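Local coordinates for protein HcgB (Methanococcus maripaludis, PDB 5D5P) that probably acts as a guanylyltransferase, transferring a GMP moiety during biosynthesis of the iron-guanylylpyridinol cofactor of [Fe]-hydrogenase, at residues Glu47-Val52 with Lys140-Glu145; Asp55-Ile60 with Leu144-Ala149; Pro81-Gly86 with Leu114-Lys119; Arg101-Leu104 with Gly108-Ser111; Leu112-Ile115 with Arg121-Thr124. All coordinates share one frame; numbering follows the deposited sequence.

How the interactions relate
Interactions 1 and 2 both join helices 47-57 and 138-151 by van der Waals packing, with no hydrogen bond across; interaction 1 lies nearer the surface, with lysine and glutamate stems beside its valines, whereas interaction 2 is buried and built of isoleucine and leucine. Interaction 3 sets helix 81-92 against strand 111-117 in the interior through leucine and methionine. Interaction 5 joins two strands of the sheet, while interaction 4 closes the end of the neighbouring hairpin; both use backbone hydrogen bonds. Interaction 4 is partly open and rich in glycine and serine; interaction 5 is at the centre of the chain. R101 of interaction 4 forms a salt bridge with E145 of interactions 1 and 2.

Interaction 1: residues Glu47-Val52 with Lys140-Glu145; sequences EKKFKV and KTVELE
V142 is the first residue of 140-145 to meet the facing helix, and it uses both of its methyl groups. Its CG2 rests against the aliphatic stem of K49, 4.1 Å from K49 CD, the two side chains crossing at about a right angle. Only the methylenes of K49 serve here, since the amine end leads off elsewhere; a lysine suits such a border. The other branch, V142 CG1, meets V52 CG1 at 4.0 Å. One residue on, E143 offers backbone and stem and keeps its carboxylate out of the contact: V52 CG1 lies 3.7 Å from E143 N and 3.9 Å from E143 CB. That methyl stands anti to the backbone N of V52 (chi1 171°), which carries it across to the second helix. Further along, E145 turns to the sheet, where it forms a salt bridge with R101 and a hydrogen bond with S128. K49 and V52, one helical turn apart, thus flank V142, and the axes of the two short segments approach to 9.5 Å, a spacing consistent with small valines at the interface. Two helices running roughly the same way, crossing at 34°, are characteristic of the helical layer of an alpha/beta fold.

Interaction 2: residues Asp55-Ile60 with Leu144-Ala149; sequences DIISRI and LELITA
No ring or charged plane enters where I56 meets L146; the flat group of note is the peptide carbonyl of L144, within helix 138-151. T148 OG1 and T148 N reach L144 O from opposite faces of its plane, OG1 at 2.8 Å and tilted 33° from that plane. The threonine hydroxyl is thereby satisfied inside its own helix, and the contact itself is wholly apolar. I56 and L146 reach toward each other tip to tip. L146 CD2 does most of the touching: it lies 3.7 Å from I56 CD1, 3.8 Å from I56 CG2, and 4.2 Å from I57 CG1, whose side chain crosses it at about a right angle. L146 CG stands anti to its backbone N (chi1 180°), which stretches the leucine toward the neighbouring helix. I147 closes in from beside it, its CG1 4.1 Å from I56 CD1. Branched aliphatic residues suit this place because each offers several methyls and no polar atom to satisfy. An alanine in place of I56 would be likely to open a gap beside L146 CD2 and leave I147 CG1 without its partner. L146 also touches I115 of strand 111-117, and I57 touches I65 of strand 64-67. Hydrophobic filling of this kind, between two helices and the sheet they cover, is typical of a layered alpha/beta fold.

Interaction 3: residues Pro81-Gly86 with Leu114-Lys119; sequences PALNKG and LIMDKK
L83 holds CG anti to its backbone N (chi1 173°), while L114 and M116 both carry CG anti to the carbonyl carbon; these settings lean the leucine of the helix and the two strand residues into one another. L83 CD1 comes 4.1 Å from L114 CD1. The same L114 methyl lies 3.9 Å from L83 CA, so the strand leucine covers the helix backbone as well as its side chain. M116 is bent at its last torsion (chi3 59°), which folds CE back over the helix, 4.1 Å from L83 CD1 and 3.9 Å from G86 C. Helix 81-92 runs into parallel strand 97-103 and belongs to the beta-alpha-beta crossover that starts from strand 64-67, as in Rossmann-like folds; here it rests on the next strand of the sheet, 111-117. Its glycine explains the close fit: M116 SD sits 4.0 Å from G86 CA, just where a side chain would clash. Methionine, unbranched and flexible, is suited to bending over the glycine. Further along the chain, D117 OD1 accepts from K119 N at 3.0 Å, from above its carboxylate plane, in an Asx turn that starts the bend of the hairpin, and D117 OD2 makes a salt bridge with R121. The second subunit also packs here, through its M80 against L83.

Interaction 4: residues Arg101-Leu104 with Gly108-Ser111; sequences RGRL and GSGS
L104 N donates to G110 O at 2.9 Å in a nearly straight bond (166°), and around it the backbones press close. Two CA-H...O contacts add to this tight side: S111 CA lies 3.3 Å from G102 O, and R103 CA 3.4 Å from G110 O. R103 and S111 form an antiparallel non-hydrogen-bonded pair. L104 CD2 covers S109 O at 3.8 Å. R101 and S111 pair more loosely, with no hydrogen bond between their side chains. CG anti to the backbone N (chi1 177°) and a chain extended to NE carry the R101 guanidinium across to S111 OG, which lies over one of its faces, 3.2 Å from R101 NH2 but at a poor angle; the charge is met by E145 through NE. Replacing R101 by a leucine would probably leave E145 without its ionic mate. The open side is that of R103, partly exposed, whose guanidinium leads away to D76 and G105. This is the turn end of an antiparallel beta hairpin of strands 97-103 and 111-117, with glycine at the positive-phi positions 108 and 110; R101 lies against helix 138-151, S111 touches S128 of strand 122-128, and R152 of the second subunit bonds to S109 O.

Interaction 5: residues Leu112-Ile115 with Arg121-Thr124; sequences LLLI and RILT
I115 and T124 lie side by side and point the same way, with I115 CD1 3.6 Å from T124 CG2. T124 places that methyl between its backbone N and carbonyl carbon, turning it against the isoleucine, while OG1, anti to the backbone N (chi1 -175°), goes to A149 O of helix 138-151. Threonine suits the position because one branch packs and the other bonds. On the other side of the sheet L114 and I122 cross obliquely, L114 CD2 3.9 Å from I122 CG2. L123 is turned differently again: it lays its CB 3.5 Å from I115 O, and its end makes a long contact with I115 CG2, while the side chain also packs on helix 24-35. These orientations follow from the backbone. I115 N donates to T124 O at 3.0 Å (173°), and L123 N donates to I115 O at 2.8 Å, nearly along the C=O axis. Both L123 and T124 therefore face the single residue I115; consistent with the strong twist that a bulge brings, the short segments stand at 109°. I122 also makes backbone hydrogen bonds to the second subunit, so this part of the strand serves the dimer too. A pair of bonds enclosing two residues against one is the signature of a classic beta bulge, here in the hairpin of strands 111-117 and 122-128.

Interaction 1: residues Glu47-Val52 with Lys140-Glu145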
# COMPACT_ATOMS: atom_id res chain seq x y z
N GLU A 47 -22.57 -2.78 -5.36
CA GLU A 47 -22.87 -4.09 -5.89
C GLU A 47 -22.03 -4.34 -7.14
O GLU A 47 -21.60 -5.46 -7.40
CB GLU A 47 -24.36 -4.21 -6.20
CG GLU A 47 -25.23 -3.96 -4.97
CD GLU A 47 -25.71 -5.23 -4.29
OE1 GLU A 47 -25.55 -6.32 -4.89
OE2 GLU A 47 -26.26 -5.14 -3.16
N LYS A 48 -21.75 -3.29 -7.90
CA LYS A 48 -20.96 -3.42 -9.11
C LYS A 48 -19.51 -3.81 -8.80
O LYS A 48 -18.97 -4.71 -9.45
CB LYS A 48 -21.05 -2.11 -9.90
CG LYS A 48 -20.26 -2.07 -11.15
CD LYS A 48 -20.47 -0.74 -11.90
CE LYS A 48 -19.70 0.40 -11.27
NZ LYS A 48 -19.86 1.67 -12.04
N LYS A 49 -18.88 -3.17 -7.81
CA LYS A 49 -17.53 -3.57 -7.40
C LYS A 49 -17.57 -4.97 -6.80
O LYS A 49 -16.66 -5.78 -7.06
CB LYS A 49 -16.95 -2.59 -6.38
CG LYS A 49 -16.73 -1.19 -6.98
CD LYS A 49 -15.96 -0.26 -6.03
CE LYS A 49 -16.09 1.18 -6.52
NZ LYS A 49 -16.52 2.14 -5.47
N PHE A 50 -18.59 -5.27 -6.00
CA PHE A 50 -18.70 -6.60 -5.40
C PHE A 50 -18.72 -7.69 -6.46
O PHE A 50 -18.06 -8.73 -6.34
CB PHE A 50 -19.95 -6.73 -4.53
CG PHE A 50 -20.15 -8.10 -3.97
CD1 PHE A 50 -19.27 -8.61 -3.02
CD2 PHE A 50 -21.19 -8.90 -4.41
CE1 PHE A 50 -19.45 -9.87 -2.51
CE2 PHE A 50 -21.36 -10.17 -3.89
CZ PHE A 50 -20.48 -10.65 -2.94
N LYS A 51 -19.47 -7.45 -7.53
CA LYS A 51 -19.54 -8.45 -8.59
C LYS A 51 -18.17 -8.66 -9.25
O LYS A 51 -17.78 -9.81 -9.53
CB LYS A 51 -20.57 -8.06 -9.64
CG LYS A 51 -20.64 -9.07 -10.81
CD LYS A 51 -21.62 -8.68 -11.90
CE LYS A 51 -21.56 -9.67 -13.07
NZ LYS A 51 -21.46 -11.09 -12.61
N VAL A 52 -17.46 -7.57 -9.52
CA VAL A 52 -16.14 -7.69 -10.11
C VAL A 52 -15.25 -8.57 -9.22
O VAL A 52 -14.59 -9.47 -9.70
CB VAL A 52 -15.45 -6.30 -10.32
CG1 VAL A 52 -13.98 -6.47 -10.72
CG2 VAL A 52 -16.20 -5.49 -11.34
N LYS A 140 -13.11 -1.64 -14.47
CA LYS A 140 -11.86 -2.09 -15.05
C LYS A 140 -10.72 -1.77 -14.10
O LYS A 140 -9.77 -2.53 -13.99
CB LYS A 140 -11.63 -1.43 -16.41
CG LYS A 140 -12.28 -2.22 -17.56
CD LYS A 140 -11.82 -1.74 -18.92
CE LYS A 140 -12.32 -2.67 -20.02
NZ LYS A 140 -11.78 -2.30 -21.36
N THR A 141 -10.86 -0.69 -13.34
CA THR A 141 -9.86 -0.36 -12.33
C THR A 141 -9.81 -1.40 -11.19
O THR A 141 -8.74 -1.89 -10.83
CB THR A 141 -10.10 1.04 -11.75
OG1 THR A 141 -10.00 2.01 -12.80
CG2 THR A 141 -9.08 1.35 -10.64
N VAL A 142 -10.98 -1.77 -10.65
CA VAL A 142 -11.01 -2.75 -9.57
C VAL A 142 -10.51 -4.12 -10.07
O VAL A 142 -9.73 -4.78 -9.40
CB VAL A 142 -12.44 -2.86 -8.98
CG1 VAL A 142 -12.52 -3.97 -7.94
CG2 VAL A 142 -12.82 -1.52 -8.35
N GLU A 143 -10.93 -4.51 -11.27
CA GLU A 143 -10.46 -5.75 -11.89
C GLU A 143 -8.94 -5.81 -11.97
O GLU A 143 -8.33 -6.78 -11.51
CB GLU A 143 -11.05 -5.90 -13.30
CG GLU A 143 -10.60 -7.15 -14.00
CD GLU A 143 -11.20 -7.28 -15.40
OE1 GLU A 143 -11.60 -6.26 -15.99
OE2 GLU A 143 -11.30 -8.42 -15.89
N LEU A 144 -8.31 -4.77 -12.52
CA LEU A 144 -6.86 -4.74 -12.63
C LEU A 144 -6.19 -4.78 -11.25
O LEU A 144 -5.15 -5.44 -11.08
CB LEU A 144 -6.40 -3.49 -13.38
CG LEU A 144 -4.89 -3.33 -13.53
CD1 LEU A 144 -4.36 -4.53 -14.31
CD2 LEU A 144 -4.53 -2.02 -14.22
N GLU A 145 -6.76 -4.07 -10.28
CA GLU A 145 -6.18 -4.05 -8.93
C GLU A 145 -6.13 -5.47 -8.40
O GLU A 145 -5.12 -5.91 -7.85
CB GLU A 145 -6.99 -3.17 -7.95
CG GLU A 145 -6.82 -1.66 -8.15
CD GLU A 145 -7.84 -0.85 -7.38
OE1 GLU A 145 -8.69 -1.46 -6.68
OE2 GLU A 145 -7.80 0.41 -7.48

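Interaction 2: residues Asp55-Ile60 with Leu144-Ala149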
# COMPACT_ATOMS: atom_id res chain seq x y z
N ASP A 55 -16.59 -12.40 -8.84
CA ASP A 55 -16.40 -13.23 -10.02
C ASP A 55 -14.97 -13.75 -10.11
O ASP A 55 -14.75 -14.87 -10.53
CB ASP A 55 -16.76 -12.46 -11.29
CG ASP A 55 -18.27 -12.32 -11.47
OD1 ASP A 55 -19.02 -12.99 -10.74
OD2 ASP A 55 -18.70 -11.52 -12.32
N ILE A 56 -14.00 -12.94 -9.69
CA ILE A 56 -12.60 -13.37 -9.76
C ILE A 56 -12.29 -14.36 -8.66
O ILE A 56 -11.70 -15.40 -8.89
CB ILE A 56 -11.63 -12.17 -9.67
CG1 ILE A 56 -11.68 -11.37 -10.97
CG2 ILE A 56 -10.21 -12.66 -9.39
CD1 ILE A 56 -11.06 -10.00 -10.84
N ILE A 57 -12.66 -14.01 -7.44
CA ILE A 57 -12.33 -14.82 -6.27
C ILE A 57 -13.03 -16.18 -6.33
O ILE A 57 -12.52 -17.18 -5.80
CB ILE A 57 -12.68 -14.09 -4.98
CG1 ILE A 57 -11.83 -12.83 -4.87
CG2 ILE A 57 -12.46 -14.97 -3.77
CD1 ILE A 57 -10.33 -13.11 -4.87
N SER A 58 -14.20 -16.21 -6.97
CA SER A 58 -14.97 -17.45 -7.08
C SER A 58 -14.24 -18.49 -7.90
O SER A 58 -14.50 -19.68 -7.76
CB SER A 58 -16.34 -17.21 -7.72
OG SER A 58 -17.18 -16.52 -6.82
N ARG A 59 -13.31 -18.04 -8.74
CA ARG A 59 -12.58 -18.97 -9.61
C ARG A 59 -11.40 -19.62 -8.90
O ARG A 59 -10.84 -20.59 -9.41
CB ARG A 59 -12.10 -18.27 -10.88
CG ARG A 59 -13.21 -17.89 -11.83
CD ARG A 59 -12.67 -17.19 -13.06
NE ARG A 59 -11.80 -18.08 -13.83
CZ ARG A 59 -11.03 -17.67 -14.84
NH1 ARG A 59 -11.01 -16.39 -15.18
NH2 ARG A 59 -10.27 -18.54 -15.49
N ILE A 60 -11.03 -19.11 -7.74
CA ILE A 60 -9.87 -19.66 -7.05
C ILE A 60 -10.20 -20.17 -5.65
O ILE A 60 -9.32 -20.62 -4.94
CB ILE A 60 -8.72 -18.65 -6.98
CG1 ILE A 60 -9.09 -17.46 -6.11
CG2 ILE A 60 -8.33 -18.20 -8.39
CD1 ILE A 60 -7.94 -16.48 -5.90
N LEU A 144 -8.31 -4.77 -12.52
CA LEU A 144 -6.86 -4.74 -12.63
C LEU A 144 -6.19 -4.78 -11.25
O LEU A 144 -5.15 -5.44 -11.08
CB LEU A 144 -6.40 -3.49 -13.38
CG LEU A 144 -4.89 -3.33 -13.53
CD1 LEU A 144 -4.36 -4.53 -14.31
CD2 LEU A 144 -4.53 -2.02 -14.22
N GLU A 145 -6.76 -4.07 -10.28
CA GLU A 145 -6.18 -4.05 -8.93
C GLU A 145 -6.13 -5.47 -8.40
O GLU A 145 -5.12 -5.91 -7.85
CB GLU A 145 -6.99 -3.17 -7.95
CG GLU A 145 -6.82 -1.66 -8.15
CD GLU A 145 -7.84 -0.85 -7.38
OE1 GLU A 145 -8.69 -1.46 -6.68
OE2 GLU A 145 -7.80 0.41 -7.48
N LEU A 146 -7.24 -6.19 -8.59
CA LEU A 146 -7.34 -7.51 -7.95
C LEU A 146 -6.47 -8.53 -8.66
O LEU A 146 -5.77 -9.32 -8.01
CB LEU A 146 -8.79 -7.97 -7.90
CG LEU A 146 -9.04 -9.33 -7.25
CD1 LEU A 146 -8.42 -9.37 -5.88
CD2 LEU A 146 -10.55 -9.57 -7.15
N ILE A 147 -6.51 -8.51 -9.98
CA ILE A 147 -5.69 -9.41 -10.78
C ILE A 147 -4.20 -9.15 -10.48
O ILE A 147 -3.40 -10.10 -10.34
CB ILE A 147 -5.97 -9.27 -12.28
CG1 ILE A 147 -7.36 -9.84 -12.59
CG2 ILE A 147 -4.93 -10.01 -13.09
CD1 ILE A 147 -7.76 -9.72 -14.03
N THR A 148 -3.84 -7.88 -10.36
CA THR A 148 -2.45 -7.53 -10.03
C THR A 148 -2.05 -8.05 -8.65
O THR A 148 -0.97 -8.62 -8.48
CB THR A 148 -2.24 -5.99 -10.09
OG1 THR A 148 -2.39 -5.56 -11.45
CG2 THR A 148 -0.84 -5.63 -9.65
N ALA A 149 -2.94 -7.88 -7.68
CA ALA A 149 -2.63 -8.29 -6.30
C ALA A 149 -2.47 -9.80 -6.24
O ALA A 149 -1.61 -10.32 -5.51
CB ALA A 149 -3.70 -7.80 -5.32

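Interaction 3: residues Pro81-Gly86 with Leu114-Lys119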
# COMPACT_ATOMS: atom_id res chain seq x y z
N PRO A 81 -7.34 4.62 4.79
CA PRO A 81 -8.74 4.21 4.71
C PRO A 81 -8.91 2.76 4.22
O PRO A 81 -9.67 2.03 4.87
CB PRO A 81 -9.36 5.23 3.76
CG PRO A 81 -8.53 6.51 4.08
CD PRO A 81 -7.14 5.94 4.15
N ALA A 82 -8.24 2.36 3.13
CA ALA A 82 -8.40 0.98 2.66
C ALA A 82 -8.14 -0.02 3.80
O ALA A 82 -8.92 -0.95 4.00
CB ALA A 82 -7.42 0.68 1.49
N LEU A 83 -7.07 0.20 4.55
CA LEU A 83 -6.72 -0.71 5.62
C LEU A 83 -7.82 -0.74 6.68
O LEU A 83 -8.25 -1.81 7.13
CB LEU A 83 -5.38 -0.32 6.25
CG LEU A 83 -5.03 -1.13 7.50
CD1 LEU A 83 -4.64 -2.57 7.16
CD2 LEU A 83 -3.91 -0.45 8.29
N ASN A 84 -8.28 0.43 7.08
CA ASN A 84 -9.24 0.46 8.17
C ASN A 84 -10.62 -0.05 7.75
O ASN A 84 -11.37 -0.52 8.61
CB ASN A 84 -9.27 1.87 8.78
CG ASN A 84 -8.01 2.11 9.64
OD1 ASN A 84 -7.73 1.34 10.57
ND2 ASN A 84 -7.22 3.10 9.29
N LYS A 85 -10.96 0.03 6.46
CA LYS A 85 -12.19 -0.62 5.98
C LYS A 85 -12.06 -2.13 6.16
O LYS A 85 -13.00 -2.81 6.57
CB LYS A 85 -12.45 -0.31 4.51
CG LYS A 85 -12.81 1.13 4.23
CD LYS A 85 -13.31 1.24 2.80
CE LYS A 85 -13.20 2.67 2.31
NZ LYS A 85 -13.68 2.83 0.90
N GLY A 86 -10.87 -2.63 5.84
CA GLY A 86 -10.60 -4.05 6.00
C GLY A 86 -10.72 -4.48 7.44
O GLY A 86 -11.27 -5.55 7.73
N LEU A 114 -6.31 -4.32 -0.79
CA LEU A 114 -5.59 -5.27 0.06
C LEU A 114 -6.37 -6.57 0.14
O LEU A 114 -7.60 -6.58 0.12
CB LEU A 114 -5.41 -4.72 1.49
CG LEU A 114 -4.58 -3.43 1.64
CD1 LEU A 114 -4.69 -2.93 3.10
CD2 LEU A 114 -3.13 -3.68 1.28
N ILE A 115 -5.63 -7.66 0.19
CA ILE A 115 -6.19 -8.94 0.62
C ILE A 115 -5.60 -9.24 1.99
O ILE A 115 -4.37 -9.27 2.15
CB ILE A 115 -5.88 -10.06 -0.37
CG1 ILE A 115 -6.33 -9.66 -1.77
CG2 ILE A 115 -6.52 -11.37 0.10
CD1 ILE A 115 -6.11 -10.77 -2.83
N MET A 116 -6.49 -9.35 2.97
CA MET A 116 -6.14 -9.54 4.37
C MET A 116 -6.68 -10.87 4.90
O MET A 116 -7.69 -11.40 4.40
CB MET A 116 -6.69 -8.37 5.18
CG MET A 116 -6.01 -7.04 4.79
SD MET A 116 -6.98 -5.62 5.35
CE MET A 116 -7.07 -5.83 7.11
N ASP A 117 -6.03 -11.43 5.92
CA ASP A 117 -6.53 -12.69 6.45
C ASP A 117 -7.40 -12.42 7.69
O ASP A 117 -7.74 -11.27 8.00
CB ASP A 117 -5.38 -13.67 6.78
CG ASP A 117 -4.69 -13.38 8.11
OD1 ASP A 117 -4.86 -12.29 8.68
OD2 ASP A 117 -4.04 -14.30 8.64
N LYS A 118 -7.77 -13.48 8.39
CA LYS A 118 -8.76 -13.38 9.46
C LYS A 118 -8.31 -12.55 10.64
O LYS A 118 -9.15 -12.13 11.44
CB LYS A 118 -9.15 -14.79 9.93
CG LYS A 118 -7.96 -15.58 10.42
CD LYS A 118 -8.37 -16.98 10.88
CE LYS A 118 -7.13 -17.82 11.17
NZ LYS A 118 -6.24 -17.16 12.15
N LYS A 119 -7.00 -12.32 10.75
CA LYS A 119 -6.44 -11.46 11.82
C LYS A 119 -6.11 -10.06 11.37
O LYS A 119 -5.61 -9.26 12.14
CB LYS A 119 -5.13 -12.06 12.37
CG LYS A 119 -5.29 -13.38 13.09
CD LYS A 119 -3.99 -13.85 13.71
CE LYS A 119 -4.22 -15.00 14.66
NZ LYS A 119 -2.95 -15.61 15.07

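Interaction 4: residues Arg101-Leu104 with Gly108-Ser111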
# COMPACT_ATOMS: atom_id res chain seq x y z
N ARG A 101 -10.89 -2.22 -0.51
CA ARG A 101 -10.34 -1.24 -1.41
C ARG A 101 -10.76 0.12 -0.90
O ARG A 101 -11.85 0.25 -0.38
CB ARG A 101 -10.85 -1.47 -2.82
CG ARG A 101 -10.38 -0.48 -3.80
CD ARG A 101 -11.20 -0.48 -5.05
NE ARG A 101 -10.48 0.32 -6.02
CZ ARG A 101 -10.89 1.49 -6.48
NH1 ARG A 101 -12.02 2.04 -6.06
NH2 ARG A 101 -10.12 2.11 -7.37
N GLY A 102 -9.87 1.10 -0.99
CA GLY A 102 -10.21 2.44 -0.55
C GLY A 102 -9.00 3.32 -0.77
O GLY A 102 -8.04 2.92 -1.43
N ARG A 103 -9.01 4.50 -0.17
CA ARG A 103 -7.90 5.41 -0.36
C ARG A 103 -6.62 4.81 0.25
O ARG A 103 -6.68 4.12 1.26
CB ARG A 103 -8.25 6.75 0.28
CG ARG A 103 -7.60 7.90 -0.35
CD ARG A 103 -8.41 9.13 -0.00
NE ARG A 103 -8.31 9.42 1.43
CZ ARG A 103 -9.30 9.89 2.19
NH1 ARG A 103 -10.51 10.13 1.69
NH2 ARG A 103 -9.06 10.15 3.49
N LEU A 104 -5.49 5.05 -0.40
CA LEU A 104 -4.20 4.62 0.11
C LEU A 104 -3.82 5.43 1.36
O LEU A 104 -3.44 4.87 2.39
CB LEU A 104 -3.13 4.81 -0.97
CG LEU A 104 -1.69 4.72 -0.47
CD1 LEU A 104 -1.35 3.31 0.07
CD2 LEU A 104 -0.78 5.11 -1.63
N GLY A 108 -6.42 12.35 -2.59
CA GLY A 108 -5.60 12.54 -3.77
C GLY A 108 -4.55 11.45 -3.94
O GLY A 108 -3.95 11.34 -5.01
N SER A 109 -4.35 10.63 -2.90
CA SER A 109 -3.31 9.60 -2.94
C SER A 109 -3.71 8.37 -3.72
O SER A 109 -2.93 7.41 -3.79
CB SER A 109 -2.91 9.16 -1.52
OG SER A 109 -4.02 8.59 -0.84
N GLY A 110 -4.90 8.38 -4.31
CA GLY A 110 -5.35 7.24 -5.12
C GLY A 110 -5.80 6.05 -4.29
O GLY A 110 -5.97 6.18 -3.06
N SER A 111 -5.94 4.90 -4.94
CA SER A 111 -6.55 3.74 -4.31
C SER A 111 -5.59 2.64 -3.99
O SER A 111 -4.60 2.43 -4.69
CB SER A 111 -7.65 3.15 -5.21
OG SER A 111 -8.67 4.10 -5.38

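Interaction 5: residues Leu112-Ile115 with Arg121-Thr124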
# COMPACT_ATOMS: atom_id res chain seq x y z
N LEU A 112 -5.93 1.92 -2.92
CA LEU A 112 -5.19 0.72 -2.51
C LEU A 112 -6.18 -0.41 -2.35
O LEU A 112 -7.24 -0.23 -1.71
CB LEU A 112 -4.45 0.99 -1.17
CG LEU A 112 -3.82 -0.22 -0.50
CD1 LEU A 112 -2.60 -0.74 -1.29
CD2 LEU A 112 -3.41 0.14 0.94
N LEU A 113 -5.89 -1.57 -2.96
CA LEU A 113 -6.63 -2.79 -2.67
C LEU A 113 -5.73 -3.70 -1.82
O LEU A 113 -4.55 -3.83 -2.08
CB LEU A 113 -7.06 -3.50 -3.98
CG LEU A 113 -7.78 -4.84 -3.77
CD1 LEU A 113 -8.79 -5.05 -4.91
CD2 LEU A 113 -6.78 -5.99 -3.81
N LEU A 114 -6.31 -4.32 -0.79
CA LEU A 114 -5.59 -5.27 0.06
C LEU A 114 -6.37 -6.57 0.14
O LEU A 114 -7.60 -6.58 0.12
CB LEU A 114 -5.41 -4.72 1.49
CG LEU A 114 -4.58 -3.43 1.64
CD1 LEU A 114 -4.69 -2.93 3.10
CD2 LEU A 114 -3.13 -3.68 1.28
N ILE A 115 -5.63 -7.66 0.19
CA ILE A 115 -6.19 -8.94 0.62
C ILE A 115 -5.60 -9.24 1.99
O ILE A 115 -4.37 -9.27 2.15
CB ILE A 115 -5.88 -10.06 -0.37
CG1 ILE A 115 -6.33 -9.66 -1.77
CG2 ILE A 115 -6.52 -11.37 0.10
CD1 ILE A 115 -6.11 -10.77 -2.83
N ARG A 121 -3.90 -9.51 8.93
CA ARG A 121 -2.57 -9.51 8.31
C ARG A 121 -2.66 -9.31 6.82
O ARG A 121 -3.54 -9.86 6.16
CB ARG A 121 -1.85 -10.83 8.61
CG ARG A 121 -1.61 -11.00 10.08
CD ARG A 121 -0.95 -12.34 10.42
NE ARG A 121 -1.90 -13.44 10.25
CZ ARG A 121 -1.84 -14.60 10.90
NH1 ARG A 121 -0.83 -14.88 11.74
NH2 ARG A 121 -2.79 -15.51 10.69
N ILE A 122 -1.73 -8.53 6.28
CA ILE A 122 -1.81 -8.17 4.86
C ILE A 122 -1.04 -9.17 4.00
O ILE A 122 0.15 -9.37 4.19
CB ILE A 122 -1.24 -6.76 4.64
CG1 ILE A 122 -2.15 -5.74 5.32
CG2 ILE A 122 -1.12 -6.44 3.14
CD1 ILE A 122 -1.47 -4.39 5.50
N LEU A 123 -1.74 -9.79 3.04
CA LEU A 123 -1.15 -10.85 2.24
C LEU A 123 -0.60 -10.34 0.91
O LEU A 123 0.43 -10.77 0.44
CB LEU A 123 -2.20 -11.95 1.98
CG LEU A 123 -2.90 -12.49 3.22
CD1 LEU A 123 -3.84 -13.59 2.80
CD2 LEU A 123 -1.85 -13.06 4.18
N THR A 124 -1.32 -9.39 0.32
CA THR A 124 -0.93 -8.82 -0.97
C THR A 124 -1.80 -7.60 -1.22
O THR A 124 -2.72 -7.35 -0.46
CB THR A 124 -1.08 -9.83 -2.13
OG1 THR A 124 -0.58 -9.24 -3.34
CG2 THR A 124 -2.55 -10.24 -2.35